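Local coordinates for protein phosphatidylglycerophosphatase B (Bacillus subtilis, PDB 6FMX) that removes the terminal phosphate from phosphatidylglycerophosphate to give phosphatidylglycerol, and also dephosphorylates undecaprenyl pyrophosphate in the bacterial membrane, at residues Thr94-Leu99 and Ala152-Lys157; Gly139-Ala144 and Thr193-Gly198. One frame throughout, in Å; residues are numbered along the deposited sequence.

Interaction 1 (Thr94-Leu99 and Ala152-Lys157); sequences TWDGLL and AYFLVK. With OLC ((2R)-2,3-dihydroxypropyl (9Z)-octadec-9-enoate), chain F.
Asp-96 OD2 is gripped from two sources: Lys-157 NZ, which forms a salt bridge at 2.8 Å, and His-158 NE2, just beyond the 152-157 segment, which shares a further hydrogen bond with the same oxygen. The ammonium group arrives on the syn side of the carboxylate, 15° out of its plane. It gets there because the Lys-157 chain is fully extended, with CG anti to the backbone N (chi1 179°), so that the lysine reaches across to Asp-96 at about a right angle. NZ has a second anionic partner in Asp-213 of helix 192-215, which also receives Tyr-153 OH.

Asp-96 OD2 meets the Phe-154 ring at its CD1-CE1 edge, 3.3 Å from CE1, while Asp-96 CB stands higher above the ring plane near the same edge, within 3.6 Å of CD1. The carboxylate plane is tilted 54° from the ring. One face of the ring looks to the Asp-96 carbonyl oxygen; on the opposite face Tyr-153 CD2 sits 3.8 Å above the plane. Leu-99 closes the edge, its CD2 lying 3.8 Å from Phe-154 CZ near the plane of the ring.

Thr-94 OG1 accepts a 3.0 Å hydrogen bond from Asp-96 N, an ST turn. On the lipid-facing surface, Leu-98 CD2 packs against the monoolein chain, 3.6 Å from C10 of its cis double bond.

The contact joins the beginning of helix 96-118 to the last turns of helix 139-158 at the probably cytoplasmic end of the bundle. With Lys-157 between two aspartates and Asp-96 facing both a lysine and a histidine, the charges probably balance one another locally, and the acid is likely to remain ionised, its oxygen meeting the electropositive C-H edge of the ring rather than its face.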
ATOM      1  N   THR A  94      17.883  14.237 -11.098  1.00 36.35           N
ATOM      2  CA  THR A  94      17.649  13.989  -9.684  1.00 34.01           C
ATOM      3  C   THR A  94      17.968  12.543  -9.327  1.00 36.38           C
ATOM      4  O   THR A  94      17.832  11.629 -10.145  1.00 33.47           O
ATOM      5  CB  THR A  94      16.205  14.296  -9.296  1.00 34.46           C
ATOM      6  OG1 THR A  94      16.018  14.014  -7.901  1.00 34.91           O
ATOM      7  CG2 THR A  94      15.243  13.442 -10.111  1.00 35.43           C
ATOM      8  N   TRP A  95      18.396  12.344  -8.085  1.00 31.63           N
ATOM      9  CA  TRP A  95      18.631  11.009  -7.557  1.00 35.58           C
ATOM     10  C   TRP A  95      17.494  10.549  -6.654  1.00 33.17           C
ATOM     11  O   TRP A  95      17.645   9.559  -5.932  1.00 31.82           O
ATOM     12  CB  TRP A  95      19.967  10.967  -6.809  1.00 35.47           C
ATOM     13  CG  TRP A  95      21.149  11.068  -7.727  1.00 37.97           C
ATOM     14  CD1 TRP A  95      21.463  12.111  -8.552  1.00 36.26           C
ATOM     15  CD2 TRP A  95      22.167  10.079  -7.928  1.00 40.03           C
ATOM     16  NE1 TRP A  95      22.620  11.835  -9.244  1.00 36.42           N
ATOM     17  CE2 TRP A  95      23.069  10.593  -8.879  1.00 36.86           C
ATOM     18  CE3 TRP A  95      22.408   8.812  -7.385  1.00 41.49           C
ATOM     19  CZ2 TRP A  95      24.188   9.884  -9.308  1.00 37.31           C
ATOM     20  CZ3 TRP A  95      23.522   8.109  -7.811  1.00 41.28           C
ATOM     21  CH2 TRP A  95      24.397   8.648  -8.763  1.00 35.73           C
ATOM     22  N   ASP A  96      16.357  11.246  -6.689  1.00 32.45           N
ATOM     23  CA  ASP A  96      15.252  10.941  -5.791  1.00 34.79           C
ATOM     24  C   ASP A  96      14.725   9.526  -5.982  1.00 33.64           C
ATOM     25  O   ASP A  96      14.070   8.997  -5.078  1.00 31.80           O
ATOM     26  CB  ASP A  96      14.139  11.970  -5.988  1.00 34.01           C
ATOM     27  CG  ASP A  96      14.445  13.286  -5.308  1.00 32.93           C
ATOM     28  OD1 ASP A  96      15.469  13.352  -4.594  1.00 32.50           O
ATOM     29  OD2 ASP A  96      13.676  14.253  -5.495  1.00 29.65           O
ATOM     30  N   GLY A  97      15.014   8.891  -7.117  1.00 30.93           N
ATOM     31  CA  GLY A  97      14.662   7.490  -7.275  1.00 33.29           C
ATOM     32  C   GLY A  97      15.297   6.606  -6.223  1.00 33.77           C
ATOM     33  O   GLY A  97      14.755   5.553  -5.880  1.00 31.49           O
ATOM     34  N   LEU A  98      16.448   7.018  -5.695  1.00 31.64           N
ATOM     35  CA  LEU A  98      17.071   6.251  -4.626  1.00 34.48           C
ATOM     36  C   LEU A  98      16.255   6.343  -3.345  1.00 34.27           C
ATOM     37  O   LEU A  98      16.113   5.345  -2.625  1.00 36.93           O
ATOM     38  CB  LEU A  98      18.503   6.737  -4.386  1.00 37.31           C
ATOM     39  CG  LEU A  98      19.575   6.149  -5.309  1.00 43.65           C
ATOM     40  CD1 LEU A  98      20.969   6.564  -4.869  1.00 44.59           C
ATOM     41  CD2 LEU A  98      19.469   4.632  -5.386  1.00 45.34           C
ATOM     42  N   LEU A  99      15.708   7.525  -3.055  1.00 32.93           N
ATOM     43  CA  LEU A  99      14.792   7.673  -1.930  1.00 34.27           C
ATOM     44  C   LEU A  99      13.571   6.782  -2.104  1.00 31.22           C
ATOM     45  O   LEU A  99      13.094   6.175  -1.140  1.00 32.19           O
ATOM     46  CB  LEU A  99      14.357   9.131  -1.796  1.00 33.05           C
ATOM     47  CG  LEU A  99      14.903  10.023  -0.687  1.00 40.80           C
ATOM     48  CD1 LEU A  99      16.424  10.081  -0.712  1.00 43.23           C
ATOM     49  CD2 LEU A  99      14.313  11.422  -0.840  1.00 33.55           C
ATOM     50  N   ALA A 152       3.517   9.829  -6.684  1.00 26.21           N
ATOM     51  CA  ALA A 152       2.798  11.079  -6.901  1.00 26.81           C
ATOM     52  C   ALA A 152       3.594  12.271  -6.388  1.00 28.96           C
ATOM     53  O   ALA A 152       3.684  13.303  -7.064  1.00 28.78           O
ATOM     54  CB  ALA A 152       1.432  11.025  -6.217  1.00 27.11           C
ATOM     55  N   TYR A 153       4.176  12.146  -5.192  1.00 27.74           N
ATOM     56  CA  TYR A 153       4.925  13.262  -4.625  1.00 28.06           C
ATOM     57  C   TYR A 153       6.107  13.632  -5.508  1.00 28.50           C
ATOM     58  O   TYR A 153       6.314  14.812  -5.817  1.00 28.91           O
ATOM     59  CB  TYR A 153       5.404  12.927  -3.208  1.00 24.80           C
ATOM     60  CG  TYR A 153       6.401  13.947  -2.689  1.00 26.02           C
ATOM     61  CD1 TYR A 153       5.972  15.189  -2.257  1.00 30.28           C
ATOM     62  CD2 TYR A 153       7.761  13.666  -2.631  1.00 24.71           C
ATOM     63  CE1 TYR A 153       6.871  16.144  -1.786  1.00 31.05           C
ATOM     64  CE2 TYR A 153       8.669  14.608  -2.165  1.00 28.15           C
ATOM     65  CZ  TYR A 153       8.212  15.843  -1.748  1.00 29.29           C
ATOM     66  OH  TYR A 153       9.101  16.778  -1.288  1.00 31.83           O
ATOM     67  N   PHE A 154       6.888  12.639  -5.935  1.00 25.51           N
ATOM     68  CA  PHE A 154       8.081  12.939  -6.714  1.00 28.69           C
ATOM     69  C   PHE A 154       7.758  13.334  -8.151  1.00 30.72           C
ATOM     70  O   PHE A 154       8.481  14.147  -8.737  1.00 30.13           O
ATOM     71  CB  PHE A 154       9.036  11.750  -6.674  1.00 29.82           C
ATOM     72  CG  PHE A 154       9.806  11.649  -5.384  1.00 31.03           C
ATOM     73  CD1 PHE A 154      10.745  12.608  -5.054  1.00 28.92           C
ATOM     74  CD2 PHE A 154       9.577  10.602  -4.497  1.00 28.94           C
ATOM     75  CE1 PHE A 154      11.451  12.532  -3.863  1.00 30.60           C
ATOM     76  CE2 PHE A 154      10.283  10.511  -3.296  1.00 30.46           C
ATOM     77  CZ  PHE A 154      11.223  11.474  -2.977  1.00 31.94           C
ATOM     78  N   LEU A 155       6.678  12.805  -8.730  1.00 31.34           N
ATOM     79  CA  LEU A 155       6.270  13.272 -10.055  1.00 30.28           C
ATOM     80  C   LEU A 155       5.867  14.740 -10.018  1.00 32.65           C
ATOM     81  O   LEU A 155       6.293  15.528 -10.869  1.00 35.51           O
ATOM     82  CB  LEU A 155       5.125  12.422 -10.604  1.00 29.53           C
ATOM     83  CG  LEU A 155       5.450  10.978 -11.012  1.00 31.85           C
ATOM     84  CD1 LEU A 155       4.205  10.314 -11.594  1.00 27.91           C
ATOM     85  CD2 LEU A 155       6.642  10.900 -11.978  1.00 30.30           C
ATOM     86  N   VAL A 156       5.038  15.124  -9.043  1.00 32.11           N
ATOM     87  CA  VAL A 156       4.644  16.522  -8.907  1.00 31.57           C
ATOM     88  C   VAL A 156       5.856  17.390  -8.574  1.00 33.76           C
ATOM     89  O   VAL A 156       5.936  18.548  -9.001  1.00 35.37           O
ATOM     90  CB  VAL A 156       3.523  16.651  -7.851  1.00 33.98           C
ATOM     91  CG1 VAL A 156       3.363  18.089  -7.371  1.00 38.33           C
ATOM     92  CG2 VAL A 156       2.198  16.135  -8.414  1.00 32.58           C
ATOM     93  N   LYS A 157       6.832  16.845  -7.844  1.00 30.39           N
ATOM     94  CA  LYS A 157       8.028  17.619  -7.511  1.00 31.19           C
ATOM     95  C   LYS A 157       8.856  17.935  -8.755  1.00 34.56           C
ATOM     96  O   LYS A 157       9.388  19.045  -8.895  1.00 31.23           O
ATOM     97  CB  LYS A 157       8.885  16.863  -6.491  1.00 28.32           C
ATOM     98  CG  LYS A 157      10.179  17.605  -6.104  1.00 29.52           C
ATOM     99  CD  LYS A 157      10.959  16.882  -5.019  1.00 29.41           C
ATOM    100  CE  LYS A 157      12.340  17.504  -4.840  1.00 28.94           C
ATOM    101  NZ  LYS A 157      13.249  16.633  -4.044  1.00 30.35           N
TER
HETATM  102  C10 OLC F 305      18.536   2.347  -2.775  1.00 54.16           C
HETATM  103  C9  OLC F 305      17.818   1.296  -2.388  1.00 52.70           C
HETATM  104  C11 OLC F 305      19.444   3.044  -1.790  1.00 55.51           C
HETATM  105  C8  OLC F 305      17.912   0.798  -0.966  1.00 55.70           C
HETATM  106  C24 OLC F 305       9.758  -9.560  -2.410  1.00 58.71           C
HETATM  107  C12 OLC F 305      18.686   4.178  -1.112  1.00 62.13           C
HETATM  108  C7  OLC F 305      17.588  -0.690  -0.926  1.00 52.56           C
HETATM  109  C6  OLC F 305      16.579  -1.061  -2.007  1.00 51.88           C
HETATM  110  C5  OLC F 305      15.588  -2.102  -1.497  1.00 51.60           C
HETATM  111  C4  OLC F 305      15.324  -3.168  -2.553  1.00 51.82           C
HETATM  112  C3  OLC F 305      13.856  -3.579  -2.559  1.00 52.17           C
HETATM  113  C2  OLC F 305      13.613  -4.758  -1.623  1.00 51.85           C
HETATM  114  C21 OLC F 305      11.655  -7.980  -2.098  1.00 59.11           C
HETATM  115  C1  OLC F 305      12.540  -5.649  -2.202  1.00 53.23           C
HETATM  116  C22 OLC F 305      10.137  -8.123  -2.076  1.00 56.14           C
HETATM  117  O19 OLC F 305      12.089  -5.436  -3.315  1.00 56.40           O
HETATM  118  O25 OLC F 305      10.040 -10.403  -1.287  1.00 65.08           O
HETATM  119  O23 OLC F 305       9.645  -7.790  -0.773  1.00 52.92           O
HETATM  120  O20 OLC F 305      12.030  -6.775  -1.434  1.00 57.79           O

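Interaction 2 (Gly139-Ala144 and Thr193-Gly198). With WO4 (tungstate(VI)ion), chain G.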
ATOM      1  N   GLY A 139       0.650  -7.070   2.546  1.00 26.40           N
ATOM      2  CA  GLY A 139       1.786  -6.484   1.856  1.00 28.87           C
ATOM      3  C   GLY A 139       1.395  -5.704   0.610  1.00 28.02           C
ATOM      4  O   GLY A 139       1.965  -4.650   0.336  1.00 26.13           O
ATOM      5  N   HIS A 140       0.425  -6.216  -0.161  1.00 26.64           N
ATOM      6  CA  HIS A 140      -0.015  -5.476  -1.347  1.00 26.05           C
ATOM      7  C   HIS A 140      -0.581  -4.117  -0.959  1.00 26.76           C
ATOM      8  O   HIS A 140      -0.318  -3.108  -1.626  1.00 26.21           O
ATOM      9  CB  HIS A 140      -1.062  -6.275  -2.134  1.00 27.59           C
ATOM     10  CG  HIS A 140      -0.494  -7.287  -3.085  1.00 27.23           C
ATOM     11  ND1 HIS A 140       0.319  -8.327  -2.684  1.00 30.85           N
ATOM     12  CD2 HIS A 140      -0.678  -7.452  -4.418  1.00 28.86           C
ATOM     13  CE1 HIS A 140       0.630  -9.072  -3.729  1.00 27.29           C
ATOM     14  NE2 HIS A 140       0.034  -8.566  -4.795  1.00 26.13           N
ATOM     15  N   SER A 141      -1.369  -4.070   0.118  1.00 27.00           N
ATOM     16  CA  SER A 141      -1.950  -2.811   0.556  1.00 25.49           C
ATOM     17  C   SER A 141      -0.888  -1.879   1.108  1.00 26.66           C
ATOM     18  O   SER A 141      -0.911  -0.667   0.875  1.00 24.70           O
ATOM     19  CB  SER A 141      -3.033  -3.080   1.604  1.00 24.78           C
ATOM     20  OG  SER A 141      -3.905  -4.112   1.158  1.00 28.02           O
ATOM     21  N   MET A 142       0.070  -2.447   1.859  0.71 27.76           N
ATOM     22  CA  MET A 142       1.169  -1.663   2.402  0.71 28.28           C
ATOM     23  C   MET A 142       2.070  -1.129   1.292  0.71 29.72           C
ATOM     24  O   MET A 142       2.520   0.022   1.351  0.71 28.05           O
ATOM     25  CB  MET A 142       1.971  -2.522   3.374  0.71 27.96           C
ATOM     26  CG  MET A 142       2.932  -1.750   4.257  0.71 31.39           C
ATOM     27  SD  MET A 142       3.193  -2.631   5.807  0.71 30.66           S
ATOM     28  CE  MET A 142       4.778  -1.937   6.293  0.71 32.21           C
ATOM     29  N   ASN A 143       2.363  -1.964   0.287  1.00 27.80           N
ATOM     30  CA  ASN A 143       3.110  -1.513  -0.888  1.00 28.76           C
ATOM     31  C   ASN A 143       2.391  -0.369  -1.592  1.00 29.45           C
ATOM     32  O   ASN A 143       3.010   0.640  -1.958  1.00 27.78           O
ATOM     33  CB  ASN A 143       3.292  -2.664  -1.887  1.00 28.88           C
ATOM     34  CG  ASN A 143       4.198  -3.769  -1.389  1.00 32.60           C
ATOM     35  OD1 ASN A 143       4.856  -3.648  -0.363  1.00 31.99           O
ATOM     36  ND2 ASN A 143       4.224  -4.876  -2.135  1.00 32.72           N
ATOM     37  N   ALA A 144       1.084  -0.528  -1.834  1.00 26.59           N
ATOM     38  CA  ALA A 144       0.375   0.442  -2.666  1.00 28.90           C
ATOM     39  C   ALA A 144       0.179   1.760  -1.925  1.00 28.05           C
ATOM     40  O   ALA A 144       0.277   2.841  -2.517  1.00 27.19           O
ATOM     41  CB  ALA A 144      -0.973  -0.123  -3.124  1.00 24.92           C
ATOM     42  N   THR A 193      -9.154  -5.968   7.863  1.00 22.10           N
ATOM     43  CA  THR A 193      -8.237  -5.371   8.831  1.00 23.69           C
ATOM     44  C   THR A 193      -6.780  -5.541   8.421  1.00 25.12           C
ATOM     45  O   THR A 193      -5.950  -4.680   8.747  1.00 24.67           O
ATOM     46  CB  THR A 193      -8.467  -5.956  10.226  1.00 27.35           C
ATOM     47  OG1 THR A 193      -8.479  -7.386  10.149  1.00 27.30           O
ATOM     48  CG2 THR A 193      -9.784  -5.452  10.795  1.00 25.94           C
ATOM     49  N   ASP A 194      -6.433  -6.641   7.736  1.00 23.33           N
ATOM     50  CA  ASP A 194      -5.096  -6.740   7.155  1.00 24.11           C
ATOM     51  C   ASP A 194      -4.840  -5.587   6.197  1.00 23.67           C
ATOM     52  O   ASP A 194      -3.729  -5.043   6.144  1.00 23.39           O
ATOM     53  CB  ASP A 194      -4.899  -8.052   6.390  1.00 24.27           C
ATOM     54  CG  ASP A 194      -5.171  -9.280   7.215  1.00 26.91           C
ATOM     55  OD1 ASP A 194      -4.935  -9.257   8.444  1.00 27.56           O
ATOM     56  OD2 ASP A 194      -5.584 -10.289   6.597  1.00 28.65           O
ATOM     57  N   VAL A 195      -5.855  -5.234   5.405  1.00 22.83           N
ATOM     58  CA  VAL A 195      -5.712  -4.177   4.409  1.00 22.75           C
ATOM     59  C   VAL A 195      -5.561  -2.823   5.090  1.00 24.17           C
ATOM     60  O   VAL A 195      -4.677  -2.028   4.744  1.00 24.48           O
ATOM     61  CB  VAL A 195      -6.910  -4.199   3.446  1.00 23.24           C
ATOM     62  CG1 VAL A 195      -6.942  -2.929   2.598  1.00 25.23           C
ATOM     63  CG2 VAL A 195      -6.842  -5.448   2.560  1.00 25.56           C
ATOM     64  N   LEU A 196      -6.440  -2.531   6.056  1.00 22.91           N
ATOM     65  CA  LEU A 196      -6.352  -1.265   6.778  1.00 25.29           C
ATOM     66  C   LEU A 196      -5.027  -1.147   7.524  1.00 25.84           C
ATOM     67  O   LEU A 196      -4.428  -0.068   7.564  1.00 24.93           O
ATOM     68  CB  LEU A 196      -7.531  -1.120   7.745  1.00 26.91           C
ATOM     69  CG  LEU A 196      -8.955  -1.061   7.192  1.00 28.28           C
ATOM     70  CD1 LEU A 196      -9.961  -1.019   8.328  1.00 29.05           C
ATOM     71  CD2 LEU A 196      -9.138   0.135   6.300  1.00 33.54           C
ATOM     72  N   GLY A 197      -4.554  -2.247   8.120  1.00 24.31           N
ATOM     73  CA  GLY A 197      -3.255  -2.222   8.774  1.00 25.84           C
ATOM     74  C   GLY A 197      -2.128  -1.886   7.819  1.00 24.95           C
ATOM     75  O   GLY A 197      -1.241  -1.092   8.144  1.00 25.02           O
ATOM     76  N   GLY A 198      -2.143  -2.487   6.626  1.00 26.23           N
ATOM     77  CA  GLY A 198      -1.120  -2.180   5.641  1.00 27.08           C
ATOM     78  C   GLY A 198      -1.258  -0.779   5.082  1.00 26.60           C
ATOM     79  O   GLY A 198      -0.256  -0.085   4.873  1.00 27.21           O
TER
HETATM   80  W   WO4 G 306      -0.069 -10.079   0.702  0.60 32.04           W
HETATM   81  O1  WO4 G 306      -1.115 -11.783   0.314  0.60 23.62           O
HETATM   82  O2  WO4 G 306       0.461  -9.972   2.659  0.60 25.41           O
HETATM   83  O3  WO4 G 306       1.686 -10.137  -0.330  0.60 29.60           O
HETATM   84  O4  WO4 G 306      -1.260  -8.523   0.269  0.60 26.57           O
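Ser-141 and Val-195 meet with the hydroxyl set against the two methyls: OG lies 3.5 Å from Val-195 CG2 and 3.6 Å from CG1. Turned beside its own backbone N (chi1 -48°), OG also hydrogen-bonds Ser-138 OG, which satisfies the buried hydroxyl. Met-142, and Gly-198 about a turn on from Val-195, bring the backbones together. Gly-198 O receives a CA-H...O contact from Met-142 CA at 3.3 Å, and a side chain at Gly-198 would run into Met-142 N and Ser-141 CB.

The axes of the two segments approach to 7.5 Å and run 28° from parallel; their helices carry phosphatase motifs II and III of the PAP2 superfamily, with the probable proton donor His-140 on one and Asp-194, thought to support the nucleophile His-190, on the other. The amino end of helix 139-158 points at tungstate: Gly-139 N gives O2 a nearly straight bond (173°), His-140 N binds O4, and the His-140 ring, edge-on, offers ND1 to O3 at 3.3 Å, a longer, more bent bond than the backbone ones. A phenylalanine in place of His-140 would probably deprive O3 of this ring donor and leave the oxyanion held less firmly. Lys-115, Arg-122 and Arg-184 also bind the ion.

From the N terminus, the chain passes residues 94-99 at the start of helix 96-118, crosses the membrane, and returns through 139-144 into helix 139-158. At 152-157 near the end of that helix, interaction 1 closes a loop with 52 residues between its segments. The chain then runs through helix 166-186 to residues 193-198, where interaction 2 closes a second loop, with 48 between. The loops cross, because 139-144 lies within the first and 152-157 within the second. Helix 139-158 belongs to both contacts, tied to helix 96-118 at its probably cytoplasmic end and to helix 192-215 at its active-site end. The contact centres are about 23 Å apart.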